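Local coordinates for ferric uptake regulation protein (PDB 2W57) that probably represses transcription of iron-uptake genes, binding DNA as a metal-responsive dimeric regulator, at residues L20-V25 against E48-A53; I34-L39 against R57-F62. One frame throughout, in Å; residues are numbered along the deposited sequence.

Interaction 1 of 2, residues L20-V25 against E48-A53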
ATOM      1  N   LEU A  20       0.483 -26.354  -2.904  1.00 18.90           N
ATOM      2  CA  LEU A  20       1.244 -26.713  -4.119  1.00 19.13           C
ATOM      3  C   LEU A  20       0.716 -26.040  -5.384  1.00 19.61           C
ATOM      4  O   LEU A  20       1.489 -25.525  -6.197  1.00 19.58           O
ATOM      5  CB  LEU A  20       1.254 -28.235  -4.338  1.00 18.70           C
ATOM      6  CG  LEU A  20       1.966 -29.157  -3.340  1.00 18.01           C
ATOM      7  CD1 LEU A  20       1.754 -30.600  -3.732  1.00 16.20           C
ATOM      8  CD2 LEU A  20       3.461 -28.849  -3.211  1.00 17.17           C
ATOM      9  N   LYS A  21      -0.605 -26.057  -5.525  1.00 20.32           N
ATOM     10  CA  LYS A  21      -1.305 -25.568  -6.698  1.00 21.09           C
ATOM     11  C   LYS A  21      -1.262 -24.063  -6.809  1.00 21.22           C
ATOM     12  O   LYS A  21      -1.265 -23.517  -7.912  1.00 21.71           O
ATOM     13  CB  LYS A  21      -2.764 -26.026  -6.656  1.00 21.33           C
ATOM     14  CG  LYS A  21      -2.941 -27.487  -7.022  1.00 23.89           C
ATOM     15  CD  LYS A  21      -4.410 -27.855  -7.063  1.00 27.40           C
ATOM     16  CE  LYS A  21      -4.595 -29.321  -7.415  1.00 27.75           C
ATOM     17  NZ  LYS A  21      -4.451 -29.548  -8.861  1.00 29.04           N
ATOM     18  N   ILE A  22      -1.239 -23.391  -5.664  1.00 21.27           N
ATOM     19  CA  ILE A  22      -1.147 -21.945  -5.644  1.00 21.01           C
ATOM     20  C   ILE A  22       0.296 -21.544  -5.887  1.00 21.80           C
ATOM     21  O   ILE A  22       0.548 -20.547  -6.552  1.00 22.38           O
ATOM     22  CB  ILE A  22      -1.691 -21.351  -4.322  1.00 20.68           C
ATOM     23  CG1 ILE A  22      -3.221 -21.486  -4.294  1.00 19.36           C
ATOM     24  CG2 ILE A  22      -1.255 -19.898  -4.162  1.00 19.60           C
ATOM     25  CD1 ILE A  22      -3.870 -21.121  -3.004  1.00 17.70           C
ATOM     26  N   LEU A  23       1.245 -22.319  -5.365  1.00 22.22           N
ATOM     27  CA  LEU A  23       2.656 -22.021  -5.596  1.00 23.20           C
ATOM     28  C   LEU A  23       3.021 -22.228  -7.072  1.00 23.50           C
ATOM     29  O   LEU A  23       3.644 -21.366  -7.691  1.00 23.57           O
ATOM     30  CB  LEU A  23       3.552 -22.857  -4.675  1.00 23.37           C
ATOM     31  CG  LEU A  23       5.076 -22.701  -4.736  1.00 23.90           C
ATOM     32  CD1 LEU A  23       5.511 -21.265  -4.455  1.00 23.64           C
ATOM     33  CD2 LEU A  23       5.728 -23.662  -3.745  1.00 23.47           C
ATOM     34  N   GLU A  24       2.630 -23.376  -7.621  1.00 24.03           N
ATOM     35  CA  GLU A  24       2.688 -23.631  -9.053  1.00 25.03           C
ATOM     36  C   GLU A  24       2.288 -22.379  -9.848  1.00 24.86           C
ATOM     37  O   GLU A  24       3.038 -21.911 -10.704  1.00 24.92           O
ATOM     38  CB  GLU A  24       1.730 -24.769  -9.373  1.00 25.67           C
ATOM     39  CG  GLU A  24       1.978 -25.534 -10.652  1.00 29.60           C
ATOM     40  CD  GLU A  24       1.452 -26.977 -10.546  1.00 35.81           C
ATOM     41  OE1 GLU A  24       1.351 -27.684 -11.591  1.00 38.49           O
ATOM     42  OE2 GLU A  24       1.144 -27.408  -9.401  1.00 37.01           O
ATOM     43  N   VAL A  25       1.117 -21.819  -9.552  1.00 24.47           N
ATOM     44  CA  VAL A  25       0.661 -20.650 -10.287  1.00 24.40           C
ATOM     45  C   VAL A  25       1.615 -19.490 -10.121  1.00 24.61           C
ATOM     46  O   VAL A  25       1.963 -18.832 -11.107  1.00 25.25           O
ATOM     47  CB  VAL A  25      -0.778 -20.218  -9.918  1.00 24.33           C
ATOM     48  CG1 VAL A  25      -1.073 -18.821 -10.464  1.00 23.61           C
ATOM     49  CG2 VAL A  25      -1.801 -21.229 -10.461  1.00 23.91           C
ATOM     50  N   GLU A  48      -9.548 -25.965 -11.260  1.00 18.67           N
ATOM     51  CA  GLU A  48      -9.551 -26.139  -9.796  1.00 18.77           C
ATOM     52  C   GLU A  48     -10.813 -25.581  -9.114  1.00 18.82           C
ATOM     53  O   GLU A  48     -11.543 -24.767  -9.710  1.00 18.39           O
ATOM     54  CB  GLU A  48      -8.310 -25.494  -9.164  1.00 18.95           C
ATOM     55  CG  GLU A  48      -6.948 -25.859  -9.793  1.00 20.81           C
ATOM     56  CD  GLU A  48      -6.622 -27.363  -9.786  1.00 23.94           C
ATOM     57  OE1 GLU A  48      -7.123 -28.112  -8.914  1.00 25.28           O
ATOM     58  OE2 GLU A  48      -5.830 -27.799 -10.650  1.00 24.87           O
ATOM     59  N   GLU A  49     -11.053 -26.024  -7.866  1.00 18.78           N
ATOM     60  CA  GLU A  49     -12.183 -25.568  -7.035  1.00 18.47           C
ATOM     61  C   GLU A  49     -11.752 -24.776  -5.802  1.00 18.38           C
ATOM     62  O   GLU A  49     -12.578 -24.477  -4.943  1.00 19.06           O
ATOM     63  CB  GLU A  49     -13.029 -26.734  -6.541  1.00 18.90           C
ATOM     64  CG  GLU A  49     -13.620 -27.639  -7.600  1.00 21.04           C
ATOM     65  CD  GLU A  49     -14.598 -26.916  -8.487  1.00 23.50           C
ATOM     66  OE1 GLU A  49     -15.205 -25.932  -8.031  1.00 26.30           O
ATOM     67  OE2 GLU A  49     -14.758 -27.326  -9.648  1.00 24.85           O
ATOM     68  N   ILE A  50     -10.477 -24.426  -5.701  1.00 17.27           N
ATOM     69  CA  ILE A  50     -10.008 -23.668  -4.560  1.00 16.49           C
ATOM     70  C   ILE A  50     -10.710 -22.300  -4.516  1.00 16.76           C
ATOM     71  O   ILE A  50     -10.579 -21.498  -5.449  1.00 17.49           O
ATOM     72  CB  ILE A  50      -8.474 -23.483  -4.625  1.00 16.63           C
ATOM     73  CG1 ILE A  50      -7.757 -24.838  -4.749  1.00 15.28           C
ATOM     74  CG2 ILE A  50      -7.983 -22.712  -3.429  1.00 16.33           C
ATOM     75  CD1 ILE A  50      -6.309 -24.733  -5.129  1.00 12.35           C
ATOM     76  N   GLY A  51     -11.462 -22.040  -3.443  1.00 15.93           N
ATOM     77  CA  GLY A  51     -12.162 -20.770  -3.282  1.00 14.75           C
ATOM     78  C   GLY A  51     -11.191 -19.637  -2.995  1.00 14.62           C
ATOM     79  O   GLY A  51     -10.010 -19.878  -2.726  1.00 14.38           O
ATOM     80  N   LEU A  52     -11.685 -18.397  -3.055  1.00 13.92           N
ATOM     81  CA  LEU A  52     -10.826 -17.226  -2.911  1.00 13.18           C
ATOM     82  C   LEU A  52     -10.343 -17.033  -1.448  1.00 14.04           C
ATOM     83  O   LEU A  52      -9.254 -16.476  -1.211  1.00 14.37           O
ATOM     84  CB  LEU A  52     -11.517 -15.966  -3.491  1.00 12.94           C
ATOM     85  CG  LEU A  52     -10.964 -14.568  -3.156  1.00 11.68           C
ATOM     86  CD1 LEU A  52      -9.662 -14.300  -3.885  1.00 10.89           C
ATOM     87  CD2 LEU A  52     -11.938 -13.462  -3.453  1.00 11.45           C
ATOM     88  N   ALA A  53     -11.149 -17.487  -0.476  1.00 13.98           N
ATOM     89  CA  ALA A  53     -10.764 -17.449   0.934  1.00 13.54           C
ATOM     90  C   ALA A  53      -9.505 -18.299   1.184  1.00 13.92           C
ATOM     91  O   ALA A  53      -8.594 -17.870   1.888  1.00 13.98           O
ATOM     92  CB  ALA A  53     -11.897 -17.895   1.793  1.00 12.98           C
TER
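K21 and E48 are brought together by bends at different points along their chains. K21 leaves its helix with CG anti to the carbonyl carbon (chi1 -76°), runs extended through its methylenes and turns only at the last bond, where chi4 of -79° swings NZ over to the acid. E48 folds earlier, at chi2 (-59°), and this turns its carboxylate toward the ammonium of K21. The contact belongs to the N-terminal winged-helix domain of this Fur-family protein: it ties helix 17-26 to the turn that leads into helix 52-64, which is probably the recognition helix of the helix-turn-helix. G51 stands at the N-cap position of that helix, just after the touching residues.

The ammonium meets both carboxylate oxygens in a salt bridge, K21 NZ lying 2.9 Å from E48 OE2 and 3.0 Å from E48 OE1. Both hydrogen bonds within it are weak, and much of the attraction is probably electrostatic. The two side chains slant across one another, and E48 OE1 also lies alongside the last methylenes of the lysine, CD and CE. Both residues are partly exposed, so the salt bridge is probably reached by solvent.

Beneath the ion pair the contact becomes apolar. I50 points at helix 17-26 and sends its CD1 against the stem of the lysine, 4.1 Å from K21 CB, so the aliphatic part of K21 serves as a greasy surface while its head serves the charge. Farther in, I22 is buried, packing on L39 and L43 of helix 36-45 and on V58, and I50 also touches V55. The two isoleucines meet through methyl groups, I22 CD1 lying 4.4 Å from I50 CG2.

Interaction 2 of 2, residues I34-L39 against R57-F62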
ATOM      1  N   ILE A  34       0.745 -10.543  -8.805  1.00 27.05           N
ATOM      2  CA  ILE A  34      -0.620 -11.051  -8.914  1.00 25.55           C
ATOM      3  C   ILE A  34      -1.437 -10.816  -7.646  1.00 24.93           C
ATOM      4  O   ILE A  34      -0.933 -10.973  -6.541  1.00 24.54           O
ATOM      5  CB  ILE A  34      -0.621 -12.563  -9.324  1.00 25.55           C
ATOM      6  CG1 ILE A  34      -1.987 -12.995  -9.868  1.00 25.28           C
ATOM      7  CG2 ILE A  34      -0.138 -13.471  -8.179  1.00 24.40           C
ATOM      8  CD1 ILE A  34      -1.937 -14.296 -10.659  1.00 25.42           C
ATOM      9  N   SER A  35      -2.692 -10.419  -7.816  1.00 23.96           N
ATOM     10  CA  SER A  35      -3.593 -10.269  -6.691  1.00 23.12           C
ATOM     11  C   SER A  35      -4.191 -11.617  -6.346  1.00 23.14           C
ATOM     12  O   SER A  35      -4.195 -12.526  -7.177  1.00 23.44           O
ATOM     13  CB  SER A  35      -4.702  -9.290  -7.033  1.00 22.76           C
ATOM     14  OG  SER A  35      -5.467  -9.781  -8.105  1.00 21.36           O
ATOM     15  N   ALA A  36      -4.696 -11.743  -5.123  1.00 23.18           N
ATOM     16  CA  ALA A  36      -5.461 -12.924  -4.714  1.00 23.55           C
ATOM     17  C   ALA A  36      -6.637 -13.252  -5.661  1.00 23.59           C
ATOM     18  O   ALA A  36      -6.957 -14.414  -5.868  1.00 23.32           O
ATOM     19  CB  ALA A  36      -5.964 -12.751  -3.291  1.00 23.38           C
ATOM     20  N   GLU A  37      -7.262 -12.225  -6.234  1.00 24.33           N
ATOM     21  CA  GLU A  37      -8.424 -12.406  -7.112  1.00 25.27           C
ATOM     22  C   GLU A  37      -7.982 -12.983  -8.441  1.00 25.19           C
ATOM     23  O   GLU A  37      -8.578 -13.929  -8.955  1.00 25.08           O
ATOM     24  CB  GLU A  37      -9.158 -11.088  -7.344  1.00 25.39           C
ATOM     25  CG  GLU A  37      -9.822 -10.493  -6.093  1.00 29.03           C
ATOM     26  CD  GLU A  37      -8.851  -9.805  -5.095  1.00 33.30           C
ATOM     27  OE1 GLU A  37      -7.683  -9.474  -5.446  1.00 33.69           O
ATOM     28  OE2 GLU A  37      -9.279  -9.598  -3.934  1.00 34.81           O
ATOM     29  N   GLU A  38      -6.911 -12.416  -8.985  1.00 25.32           N
ATOM     30  CA  GLU A  38      -6.416 -12.831 -10.281  1.00 25.10           C
ATOM     31  C   GLU A  38      -5.944 -14.263 -10.159  1.00 24.42           C
ATOM     32  O   GLU A  38      -6.240 -15.092 -11.024  1.00 24.61           O
ATOM     33  CB  GLU A  38      -5.295 -11.908 -10.765  1.00 25.25           C
ATOM     34  CG  GLU A  38      -5.752 -10.522 -11.215  1.00 27.33           C
ATOM     35  CD  GLU A  38      -4.675  -9.433 -11.024  1.00 32.28           C
ATOM     36  OE1 GLU A  38      -3.574  -9.719 -10.479  1.00 33.34           O
ATOM     37  OE2 GLU A  38      -4.939  -8.264 -11.398  1.00 34.52           O
ATOM     38  N   LEU A  39      -5.244 -14.550  -9.063  1.00 23.27           N
ATOM     39  CA  LEU A  39      -4.752 -15.893  -8.769  1.00 22.42           C
ATOM     40  C   LEU A  39      -5.896 -16.923  -8.643  1.00 21.51           C
ATOM     41  O   LEU A  39      -5.810 -18.047  -9.153  1.00 20.90           O
ATOM     42  CB  LEU A  39      -3.885 -15.835  -7.504  1.00 22.67           C
ATOM     43  CG  LEU A  39      -3.260 -17.058  -6.811  1.00 23.26           C
ATOM     44  CD1 LEU A  39      -3.033 -18.217  -7.757  1.00 21.22           C
ATOM     45  CD2 LEU A  39      -1.964 -16.646  -6.091  1.00 22.67           C
ATOM     46  N   ARG A  57      -5.926 -17.230   2.488  1.00 18.97           N
ATOM     47  CA  ARG A  57      -5.336 -17.863   3.655  1.00 20.41           C
ATOM     48  C   ARG A  57      -3.915 -18.344   3.284  1.00 20.02           C
ATOM     49  O   ARG A  57      -2.954 -18.066   4.016  1.00 19.73           O
ATOM     50  CB  ARG A  57      -6.249 -18.991   4.182  1.00 20.74           C
ATOM     51  CG  ARG A  57      -5.646 -19.909   5.275  1.00 23.15           C
ATOM     52  CD  ARG A  57      -6.518 -21.163   5.626  1.00 23.40           C
ATOM     53  NE  ARG A  57      -6.682 -22.154   4.535  1.00 30.62           N
ATOM     54  CZ  ARG A  57      -5.733 -22.997   4.070  1.00 33.36           C
ATOM     55  NH1 ARG A  57      -4.485 -22.995   4.558  1.00 32.51           N
ATOM     56  NH2 ARG A  57      -6.027 -23.853   3.081  1.00 33.46           N
ATOM     57  N   VAL A  58      -3.780 -18.998   2.118  1.00 19.85           N
ATOM     58  CA  VAL A  58      -2.485 -19.510   1.658  1.00 19.35           C
ATOM     59  C   VAL A  58      -1.463 -18.392   1.378  1.00 19.98           C
ATOM     60  O   VAL A  58      -0.310 -18.483   1.810  1.00 19.88           O
ATOM     61  CB  VAL A  58      -2.604 -20.452   0.434  1.00 19.64           C
ATOM     62  CG1 VAL A  58      -1.195 -20.835  -0.093  1.00 18.19           C
ATOM     63  CG2 VAL A  58      -3.429 -21.712   0.773  1.00 18.00           C
ATOM     64  N   LEU A  59      -1.882 -17.346   0.669  1.00 20.28           N
ATOM     65  CA  LEU A  59      -0.996 -16.219   0.399  1.00 20.95           C
ATOM     66  C   LEU A  59      -0.499 -15.522   1.669  1.00 21.94           C
ATOM     67  O   LEU A  59       0.671 -15.131   1.735  1.00 22.19           O
ATOM     68  CB  LEU A  59      -1.646 -15.226  -0.561  1.00 21.04           C
ATOM     69  CG  LEU A  59      -1.770 -15.725  -2.002  1.00 20.17           C
ATOM     70  CD1 LEU A  59      -2.625 -14.801  -2.839  1.00 18.12           C
ATOM     71  CD2 LEU A  59      -0.377 -15.907  -2.611  1.00 20.08           C
ATOM     72  N   ASN A  60      -1.360 -15.386   2.677  1.00 22.75           N
ATOM     73  CA  ASN A  60      -0.922 -14.926   4.000  1.00 24.07           C
ATOM     74  C   ASN A  60       0.153 -15.801   4.660  1.00 24.65           C
ATOM     75  O   ASN A  60       1.116 -15.278   5.251  1.00 25.11           O
ATOM     76  CB  ASN A  60      -2.096 -14.835   4.958  1.00 24.38           C
ATOM     77  CG  ASN A  60      -2.734 -13.496   4.942  1.00 26.49           C
ATOM     78  OD1 ASN A  60      -3.576 -13.200   4.079  1.00 28.23           O
ATOM     79  ND2 ASN A  60      -2.347 -12.656   5.897  1.00 28.04           N
ATOM     80  N   GLN A  61      -0.050 -17.119   4.600  1.00 24.80           N
ATOM     81  CA  GLN A  61       0.878 -18.091   5.169  1.00 25.14           C
ATOM     82  C   GLN A  61       2.203 -18.002   4.407  1.00 24.45           C
ATOM     83  O   GLN A  61       3.274 -18.064   5.003  1.00 24.78           O
ATOM     84  CB  GLN A  61       0.292 -19.516   5.097  1.00 24.89           C
ATOM     85  CG  GLN A  61      -1.044 -19.703   5.803  1.00 25.60           C
ATOM     86  CD  GLN A  61      -1.758 -21.062   5.515  1.00 27.69           C
ATOM     87  OE1 GLN A  61      -1.694 -21.643   4.405  1.00 28.47           O
ATOM     88  NE2 GLN A  61      -2.462 -21.556   6.538  1.00 30.75           N
ATOM     89  N   PHE A  62       2.122 -17.828   3.090  1.00 23.70           N
ATOM     90  CA  PHE A  62       3.311 -17.646   2.264  1.00 23.21           C
ATOM     91  C   PHE A  62       4.021 -16.336   2.607  1.00 23.55           C
ATOM     92  O   PHE A  62       5.254 -16.270   2.604  1.00 23.35           O
ATOM     93  CB  PHE A  62       2.930 -17.636   0.785  1.00 22.18           C
ATOM     94  CG  PHE A  62       2.646 -18.988   0.210  1.00 20.61           C
ATOM     95  CD1 PHE A  62       2.610 -20.118   1.016  1.00 19.14           C
ATOM     96  CD2 PHE A  62       2.401 -19.127  -1.158  1.00 18.60           C
ATOM     97  CE1 PHE A  62       2.359 -21.368   0.463  1.00 19.76           C
ATOM     98  CE2 PHE A  62       2.139 -20.359  -1.715  1.00 17.98           C
ATOM     99  CZ  PHE A  62       2.117 -21.489  -0.909  1.00 19.24           C
TER
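L39 and L59 reach toward each other end to end, and with A36 they make up the apolar part of the contact. L39 holds CG anti to its backbone N (chi1 176°), which puts the branched end of the side chain on the side of helix 52-64, where CD2 sits at the fork of the other leucine, 3.8 Å from L59 CD1 and 3.9 Å from L59 CD2. The same L59 CD1 methyl also rests on the first turn of helix 36-45, 3.9 Å from A36 CB. These three buried residues join two helices of the winged-helix domain, and L52 and Y56 continue the row of neighbours against A36.

Among the polar interactions, S35 and E38 form a capping box: E38 N donates to S35 OG at 3.1 Å, and S35 N returns a nearly straight bond to E38 OE1 (2.9 Å, 176°), approaching from above the carboxylate plane. E38 OE2 has a salt bridge to K77. Just outside 57-62, a hydrogen bond from E37 to Y56 OH gives the two helices a polar link. The residue preceding I34, H33, is a zinc ligand.

S35 and E38 thus fix where helix 36-45 begins, while residues 34-39 meet 57-62 through methyl contacts, which are probably less demanding about exact orientation than polar bonds would be.

Overall arrangement
From the N terminus, after helix 4-10, the chain runs through helix 17-26, strand 34-35 and helix 36-45 before turning at 48-53 into helix 52-64. Interaction 1 closes a loop when 48-53 returns to 20-25; interaction 2 closes another when 57-62 meets 34-39. Their segments alternate along the chain, so the two loops cross, and helix 52-64 or its approach takes part in both. Their centres are 9 Å apart and they touch directly: I22 CD1 lies 3.7 Å from V58 CB, and I22 CG2 3.8 Å from L39 CD2. Together they help to pack helices 17-26, 36-45 and 52-64 against one another, beside the small antiparallel sheet to which strand 34-35 belongs.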